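Local coordinates for prenyltransference for protein (Lavandula lanata, PDB 5HC8), which joins two dimethylallyl diphosphate molecules in a head-to-middle condensation to make lavandulyl diphosphate, probably on the fold of the cis-prenyltransferases, at residues R24-S29 with L219-G224; L59-A64 with H135-V140. All blocks are in the same frame, centred on the assembly; numbering follows the deposited sequence.

From the N terminus the chain runs through strand 15-19 into helix 23-30, whose residues 24-29 form the first half of contact 1. It continues through helix 34-54 to strand 59-65, which pairs with strand 135-140 in contact 2 and closes a loop of 70 residues, about half of them helical. Only after strands 190-193 and 212-215 does the chain return, at 219-224, to complete contact 1. The smaller loop therefore lies wholly within the larger one, and the two do not cross. Contact 2 joins two inner strands of the six-stranded parallel sheet; contact 1 ties the diphosphate-binding helix to the turn before helix 225-237. Their centres are about 20 Å apart.

Contact 1 (R24-S29 with L219-G224). With PIS (trihydrogen thiodiphosphate), chain C.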
loop_
_atom_site.group_PDB
_atom_site.type_symbol
_atom_site.label_atom_id
_atom_site.label_comp_id
_atom_site.label_asym_id
_atom_site.label_seq_id
_atom_site.Cartn_x
_atom_site.Cartn_y
_atom_site.Cartn_z
ATOM N N ARG A 24 -9.417 -2.178 21.792
ATOM C CA ARG A 24 -9.624 -3.309 22.694
ATOM C C ARG A 24 -8.397 -3.627 23.565
ATOM O O ARG A 24 -8.543 -3.878 24.756
ATOM C CB ARG A 24 -10.070 -4.505 21.867
ATOM C CG ARG A 24 -10.049 -5.886 22.575
ATOM C CD ARG A 24 -10.477 -6.996 21.615
ATOM N NE ARG A 24 -10.820 -6.399 20.308
ATOM C CZ ARG A 24 -12.024 -5.981 19.906
ATOM N NH1 ARG A 24 -13.110 -6.150 20.676
ATOM N NH2 ARG A 24 -12.127 -5.427 18.695
ATOM N N LYS A 25 -7.197 -3.613 23.007
ATOM C CA LYS A 25 -5.963 -3.727 23.808
ATOM C C LYS A 25 -5.946 -2.691 24.929
ATOM O O LYS A 25 -5.617 -2.996 26.077
ATOM C CB LYS A 25 -4.695 -3.570 22.956
ATOM C CG LYS A 25 -4.470 -4.685 21.921
ATOM C CD LYS A 25 -3.241 -4.433 21.051
ATOM C CE LYS A 25 -3.074 -5.485 19.939
ATOM N NZ LYS A 25 -2.309 -4.948 18.752
ATOM N N TRP A 26 -6.326 -1.463 24.602
ATOM C CA TRP A 26 -6.360 -0.386 25.577
ATOM C C TRP A 26 -7.401 -0.697 26.657
ATOM O O TRP A 26 -7.143 -0.515 27.818
ATOM C CB TRP A 26 -6.738 0.923 24.899
ATOM C CG TRP A 26 -6.712 2.144 25.814
ATOM C CD1 TRP A 26 -5.654 2.915 26.084
ATOM C CD2 TRP A 26 -7.814 2.693 26.552
ATOM N NE1 TRP A 26 -5.990 3.937 26.914
ATOM C CE2 TRP A 26 -7.318 3.838 27.225
ATOM C CE3 TRP A 26 -9.175 2.363 26.678
ATOM C CZ2 TRP A 26 -8.122 4.646 28.022
ATOM C CZ3 TRP A 26 -9.994 3.199 27.460
ATOM C CH2 TRP A 26 -9.456 4.332 28.113
ATOM N N ALA A 27 -8.580 -1.117 26.236
ATOM C CA ALA A 27 -9.608 -1.463 27.225
ATOM C C ALA A 27 -9.103 -2.580 28.141
ATOM O O ALA A 27 -9.118 -2.433 29.360
ATOM C CB ALA A 27 -10.872 -1.872 26.537
ATOM N N LYS A 28 -8.569 -3.632 27.549
ATOM C CA LYS A 28 -8.045 -4.764 28.280
ATOM C C LYS A 28 -7.043 -4.278 29.299
ATOM O O LYS A 28 -7.137 -4.550 30.471
ATOM C CB LYS A 28 -7.389 -5.767 27.326
ATOM C CG LYS A 28 -7.775 -7.213 27.565
ATOM C CD LYS A 28 -7.558 -7.685 29.015
ATOM C CE LYS A 28 -6.093 -7.679 29.462
ATOM N NZ LYS A 28 -5.267 -8.635 28.682
ATOM N N SER A 29 -6.068 -3.541 28.813
ATOM C CA SER A 29 -5.079 -2.897 29.620
ATOM C C SER A 29 -5.658 -2.127 30.830
ATOM O O SER A 29 -5.095 -2.181 31.914
ATOM C CB SER A 29 -4.299 -1.957 28.707
ATOM O OG SER A 29 -3.364 -1.205 29.421
ATOM N N LEU A 219 -1.602 3.292 21.660
ATOM C CA LEU A 219 -2.926 2.772 21.421
ATOM C C LEU A 219 -3.852 3.967 21.189
ATOM O O LEU A 219 -3.712 5.031 21.814
ATOM C CB LEU A 219 -3.390 1.893 22.608
ATOM C CG LEU A 219 -2.496 0.709 23.006
ATOM C CD1 LEU A 219 -3.180 -0.003 24.167
ATOM C CD2 LEU A 219 -2.202 -0.236 21.837
ATOM N N PHE A 220 -4.760 3.858 20.240
ATOM C CA PHE A 220 -5.392 5.085 19.800
ATOM C C PHE A 220 -6.151 5.851 20.931
ATOM O O PHE A 220 -6.237 7.082 20.867
ATOM C CB PHE A 220 -6.329 4.925 18.664
ATOM C CG PHE A 220 -6.707 6.266 18.045
ATOM C CD1 PHE A 220 -5.815 6.926 17.221
ATOM C CD2 PHE A 220 -7.906 6.862 18.319
ATOM C CE1 PHE A 220 -6.109 8.164 16.708
ATOM C CE2 PHE A 220 -8.223 8.078 17.762
ATOM C CZ PHE A 220 -7.320 8.728 16.960
ATOM N N PRO A 221 -6.760 5.143 21.908
ATOM C CA PRO A 221 -7.353 5.962 22.971
ATOM C C PRO A 221 -6.348 6.896 23.693
ATOM O O PRO A 221 -6.776 7.885 24.311
ATOM C CB PRO A 221 -7.922 4.915 23.928
ATOM C CG PRO A 221 -8.323 3.819 23.057
ATOM C CD PRO A 221 -7.136 3.741 22.053
ATOM N N ASP A 222 -5.056 6.572 23.647
ATOM C CA ASP A 222 -3.985 7.429 24.229
ATOM C C ASP A 222 -3.425 8.471 23.251
ATOM O O ASP A 222 -2.562 9.267 23.622
ATOM C CB ASP A 222 -2.831 6.559 24.771
ATOM C CG ASP A 222 -3.240 5.714 25.956
ATOM O OD1 ASP A 222 -4.093 6.195 26.738
ATOM O OD2 ASP A 222 -2.761 4.556 26.055
ATOM N N PHE A 223 -3.948 8.495 22.026
ATOM C CA PHE A 223 -3.364 9.250 20.940
ATOM C C PHE A 223 -3.955 10.638 20.940
ATOM O O PHE A 223 -5.143 10.805 20.822
ATOM C CB PHE A 223 -3.716 8.582 19.601
ATOM C CG PHE A 223 -2.994 9.144 18.432
ATOM C CD1 PHE A 223 -3.464 10.289 17.806
ATOM C CD2 PHE A 223 -1.853 8.536 17.925
ATOM C CE1 PHE A 223 -2.832 10.834 16.684
ATOM C CE2 PHE A 223 -1.216 9.092 16.814
ATOM C CZ PHE A 223 -1.704 10.240 16.205
ATOM N N GLY A 224 -3.114 11.637 21.069
ATOM C CA GLY A 224 -3.593 13.007 21.089
ATOM C C GLY A 224 -2.876 13.921 20.169
ATOM O O GLY A 224 -2.159 13.491 19.226
HETATM P P1 PIS C . -7.798 -3.790 18.810
HETATM O O1 PIS C . -9.216 -3.055 18.635
HETATM P P2 PIS C . -9.726 -2.082 17.485
HETATM S S1 PIS C . -9.266 -2.884 16.120
HETATM O O2 PIS C . -6.801 -3.479 17.674
HETATM O O3 PIS C . -7.223 -3.400 20.171
HETATM O O4 PIS C . -8.954 -0.828 17.699
HETATM O O5 PIS C . -8.150 -5.306 18.674
HETATM O O6 PIS C . -11.317 -2.004 17.669
#
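The indole of W26 takes P221 on one face and the carboxylate of D222 at its edge. P221 CB stands almost on the ring normal, 3.4 Å from the centroid of the five-membered ring of W26, a CH-pi contact for which the electron-rich indole and the polarised C-H groups of proline suit each other. At the rim, W26 NE1 gives a hydrogen bond to D222 OD1 (3.0 Å, 146° at the hydrogen). Ring and carboxylate planes stand 68° apart, and OD1 is approached from above the carboxylate plane. A second oxygen, D222 OD2, lies in the ring plane, 3.3 Å from W26 CD1. With CG of W26 anti to the backbone N (chi1 -176°), the ring starts out on the side of the 219-224 turn. L219 CD1 packs 3.5 Å from W26 N, laying an apolar methyl against the helix backbone, with W26 CB also in contact, while T40 and V32 also touch the indole.

The other flat group, the R24 guanidinium, turns to the ligand: trihydrogen thiodiphosphate O5 sits at its edge, held by a weak bond from R24 NE, 3.3 Å long. E76 pairs with R24 NH2, and E197 with K25 NZ. Backbone N-H groups also bind the thiodiphosphate: K25 N to O3 at 2.8 Å, and R24 N to O1, longer at 3.3 Å but nearly straight, with G22 N, H23, H38 and R72 completing the grasp. A helix N terminus whose amides meet a diphosphate, just after an aspartate-glycine pair, is the substrate-binding signature of the cis-prenyltransferases.

Contact 2 (L59-A64 with H135-V140); sequences LLTIWA and HFILAV. With ISY (3-methylbut-3-enylsulfanyl(phosphonooxy)phosphinic acid), chain F; 61G (2-methylbuta-1,3-diene), chain D; SO4 (sulfate ion), chain E.
L59, I137 and A139 bury the most surface where strands 59-64 and 135-140 run side by side. L59 CD1, on a branch whose CG is anti to the backbone N (chi1 162°), meets I137 CD1 at 3.6 Å, the two branched chains crossing at an angle, and the same methyl of L59 rests on H135 CB. Branched aliphatic chains suit this buried face, filling it without bringing a polar group to satisfy. T61 lies alongside I137, its OG1 3.6 Å from I137 CB; the hydroxyl itself bonds to H15 of strand 15-19. A139, with only a methyl, leaves space for the indole of W63, whose CD1 packs 3.7 Å from A139 CB. The carbonyl of A139 does double duty: A139 O accepts A64 N in a nearly straight bond (2.9 Å, 177°) and touches the edge of the W63 ring.

Four further backbone bonds join the strands, from L60 N, I137 N, I62 N and A139 N, in parallel register. On the sheet face toward helix 34-54, I62 CD1 packs 3.7 Å from F136 CE1, and A64 CB lies on L138 CD1.

W63 carries this pairing into the active site. One face of its indole takes the 3-methylbutenyl chain of the bound 3-methylbut-3-enylsulfanyl(phosphonooxy)phosphinic acid (ISY), with C12 of ISY 3.4 Å from W63 CE3, while W63 NE1 bonds to Y142 O and F203 stacks on the ring. An alanine here would probably leave the butenyl chain without its flat wall and the Y142 carbonyl without its donor. A64 O touches the bound 2-methylbuta-1,3-diene, 3.0 Å from its CAB. A parallel sheet whose strand 59-65 ends in pocket residues W63 and A64 is consistent with the cis-prenyltransferase fold of this family.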
loop_
_atom_site.group_PDB
_atom_site.type_symbol
_atom_site.label_atom_id
_atom_site.label_comp_id
_atom_site.label_asym_id
_atom_site.label_seq_id
_atom_site.Cartn_x
_atom_site.Cartn_y
_atom_site.Cartn_z
ATOM N N LEU A 59 -6.013 18.465 4.066
ATOM C CA LEU A 59 -6.962 17.385 4.239
ATOM C C LEU A 59 -6.518 16.410 5.317
ATOM O O LEU A 59 -5.392 15.947 5.302
ATOM C CB LEU A 59 -7.161 16.720 2.840
ATOM C CG LEU A 59 -7.783 15.315 2.963
ATOM C CD1 LEU A 59 -9.171 15.410 3.515
ATOM C CD2 LEU A 59 -7.740 14.671 1.590
ATOM N N LEU A 60 -7.395 16.141 6.272
ATOM C CA LEU A 60 -7.178 15.101 7.286
ATOM C C LEU A 60 -8.225 14.008 7.063
ATOM O O LEU A 60 -9.438 14.298 7.071
ATOM C CB LEU A 60 -7.442 15.602 8.654
ATOM C CG LEU A 60 -7.133 14.574 9.756
ATOM C CD1 LEU A 60 -5.616 14.349 9.872
ATOM C CD2 LEU A 60 -7.716 14.979 11.080
ATOM N N THR A 61 -7.765 12.802 6.816
ATOM C CA THR A 61 -8.668 11.627 6.722
ATOM C C THR A 61 -8.527 10.737 7.936
ATOM O O THR A 61 -7.400 10.378 8.304
ATOM C CB THR A 61 -8.342 10.831 5.464
ATOM O OG1 THR A 61 -8.621 11.609 4.301
ATOM C CG2 THR A 61 -9.214 9.575 5.414
ATOM N N ILE A 62 -9.643 10.412 8.594
ATOM C CA ILE A 62 -9.635 9.443 9.683
ATOM C C ILE A 62 -10.409 8.216 9.227
ATOM O O ILE A 62 -11.566 8.281 8.778
ATOM C CB ILE A 62 -10.251 9.979 10.984
ATOM C CG1 ILE A 62 -9.441 11.162 11.502
ATOM C CG2 ILE A 62 -10.407 8.869 12.008
ATOM C CD1 ILE A 62 -10.082 11.887 12.705
ATOM N N TRP A 63 -9.743 7.076 9.238
ATOM C CA TRP A 63 -10.412 5.806 8.855
ATOM C C TRP A 63 -11.048 5.181 10.052
ATOM O O TRP A 63 -10.354 4.891 11.036
ATOM C CB TRP A 63 -9.419 4.796 8.338
ATOM C CG TRP A 63 -9.992 3.589 7.646
ATOM C CD1 TRP A 63 -11.159 3.476 6.900
ATOM C CD2 TRP A 63 -9.350 2.327 7.543
ATOM N NE1 TRP A 63 -11.238 2.212 6.363
ATOM C CE2 TRP A 63 -10.115 1.520 6.686
ATOM C CE3 TRP A 63 -8.135 1.833 8.004
ATOM C CZ2 TRP A 63 -9.745 0.195 6.397
ATOM C CZ3 TRP A 63 -7.819 0.550 7.730
ATOM C CH2 TRP A 63 -8.584 -0.226 6.901
ATOM N N ALA A 64 -12.371 4.976 9.997
ATOM C CA ALA A 64 -13.123 4.511 11.199
ATOM C C ALA A 64 -13.711 3.096 11.033
ATOM O O ALA A 64 -14.030 2.417 12.000
ATOM C CB ALA A 64 -14.240 5.468 11.519
ATOM N N HIS A 135 -10.350 20.422 4.838
ATOM C CA HIS A 135 -11.211 19.287 4.578
ATOM C C HIS A 135 -10.909 18.158 5.626
ATOM O O HIS A 135 -9.733 17.855 5.934
ATOM C CB HIS A 135 -10.949 18.856 3.135
ATOM C CG HIS A 135 -12.012 18.025 2.497
ATOM N ND1 HIS A 135 -11.922 17.627 1.182
ATOM C CD2 HIS A 135 -13.182 17.519 2.957
ATOM C CE1 HIS A 135 -12.981 16.914 0.866
ATOM N NE2 HIS A 135 -13.750 16.820 1.931
ATOM N N PHE A 136 -11.988 17.570 6.159
ATOM C CA PHE A 136 -11.960 16.413 7.035
ATOM C C PHE A 136 -12.778 15.309 6.393
ATOM O O PHE A 136 -13.981 15.475 6.152
ATOM C CB PHE A 136 -12.578 16.757 8.381
ATOM C CG PHE A 136 -12.824 15.577 9.273
ATOM C CD1 PHE A 136 -11.947 14.465 9.306
ATOM C CD2 PHE A 136 -13.984 15.510 10.052
ATOM C CE1 PHE A 136 -12.206 13.368 10.124
ATOM C CE2 PHE A 136 -14.236 14.404 10.889
ATOM C CZ PHE A 136 -13.340 13.341 10.936
ATOM N N ILE A 137 -12.131 14.198 6.016
ATOM C CA ILE A 137 -12.842 13.021 5.485
ATOM C C ILE A 137 -12.917 11.944 6.573
ATOM O O ILE A 137 -11.891 11.574 7.192
ATOM C CB ILE A 137 -12.164 12.450 4.252
ATOM C CG1 ILE A 137 -12.335 13.430 3.101
ATOM C CG2 ILE A 137 -12.770 11.084 3.825
ATOM C CD1 ILE A 137 -11.475 13.141 1.878
ATOM N N LEU A 138 -14.133 11.478 6.833
ATOM C CA LEU A 138 -14.358 10.305 7.653
ATOM C C LEU A 138 -14.586 9.163 6.654
ATOM O O LEU A 138 -15.529 9.178 5.909
ATOM C CB LEU A 138 -15.532 10.485 8.599
ATOM C CG LEU A 138 -15.809 9.277 9.488
ATOM C CD1 LEU A 138 -14.728 8.957 10.511
ATOM C CD2 LEU A 138 -17.135 9.477 10.170
ATOM N N ALA A 139 -13.678 8.206 6.644
ATOM C CA ALA A 139 -13.761 7.000 5.816
ATOM C C ALA A 139 -14.403 5.875 6.619
ATOM O O ALA A 139 -13.847 5.366 7.579
ATOM C CB ALA A 139 -12.358 6.609 5.308
ATOM N N VAL A 140 -15.594 5.488 6.185
ATOM C CA VAL A 140 -16.448 4.582 6.893
ATOM C C VAL A 140 -17.112 3.596 5.904
ATOM O O VAL A 140 -17.611 3.982 4.828
ATOM C CB VAL A 140 -17.395 5.426 7.786
ATOM C CG1 VAL A 140 -18.315 6.269 6.931
ATOM C CG2 VAL A 140 -18.070 4.588 8.799
HETATM P P1 ISY F . -6.375 -5.611 11.523
HETATM O O2 ISY F . -7.698 -4.640 11.292
HETATM P P3 ISY F . -8.313 -3.561 12.263
HETATM O O4 ISY F . -5.356 -4.960 12.539
HETATM O O5 ISY F . -5.670 -6.019 10.198
HETATM O O6 ISY F . -6.949 -6.879 12.142
HETATM O O7 ISY F . -8.167 -3.977 13.682
HETATM O O8 ISY F . -9.781 -3.202 11.743
HETATM S S9 ISY F . -7.023 -1.873 12.047
HETATM C C10 ISY F . -7.695 -1.137 10.576
HETATM C C11 ISY F . -8.327 0.113 11.133
HETATM C C12 ISY F . -9.725 0.524 10.764
HETATM C C13 ISY F . -10.262 1.757 11.329
HETATM C C14 ISY F . -10.628 -0.380 10.012
HETATM C CAC 61G D . -12.736 -0.169 13.646
HETATM C CAE 61G D . -12.689 0.808 14.846
HETATM C CAB 61G D . -13.405 2.128 14.959
HETATM C CAD 61G D . -11.747 0.519 15.868
HETATM C CAA 61G D . -11.081 -0.722 15.683
HETATM S S SO4 E . -9.992 19.543 -1.254
HETATM O O1 SO4 E . -9.652 18.411 -0.284
HETATM O O2 SO4 E . -9.803 19.314 -2.744
HETATM O O3 SO4 E . -11.436 19.961 -1.115
HETATM O O4 SO4 E . -9.126 20.679 -0.807
#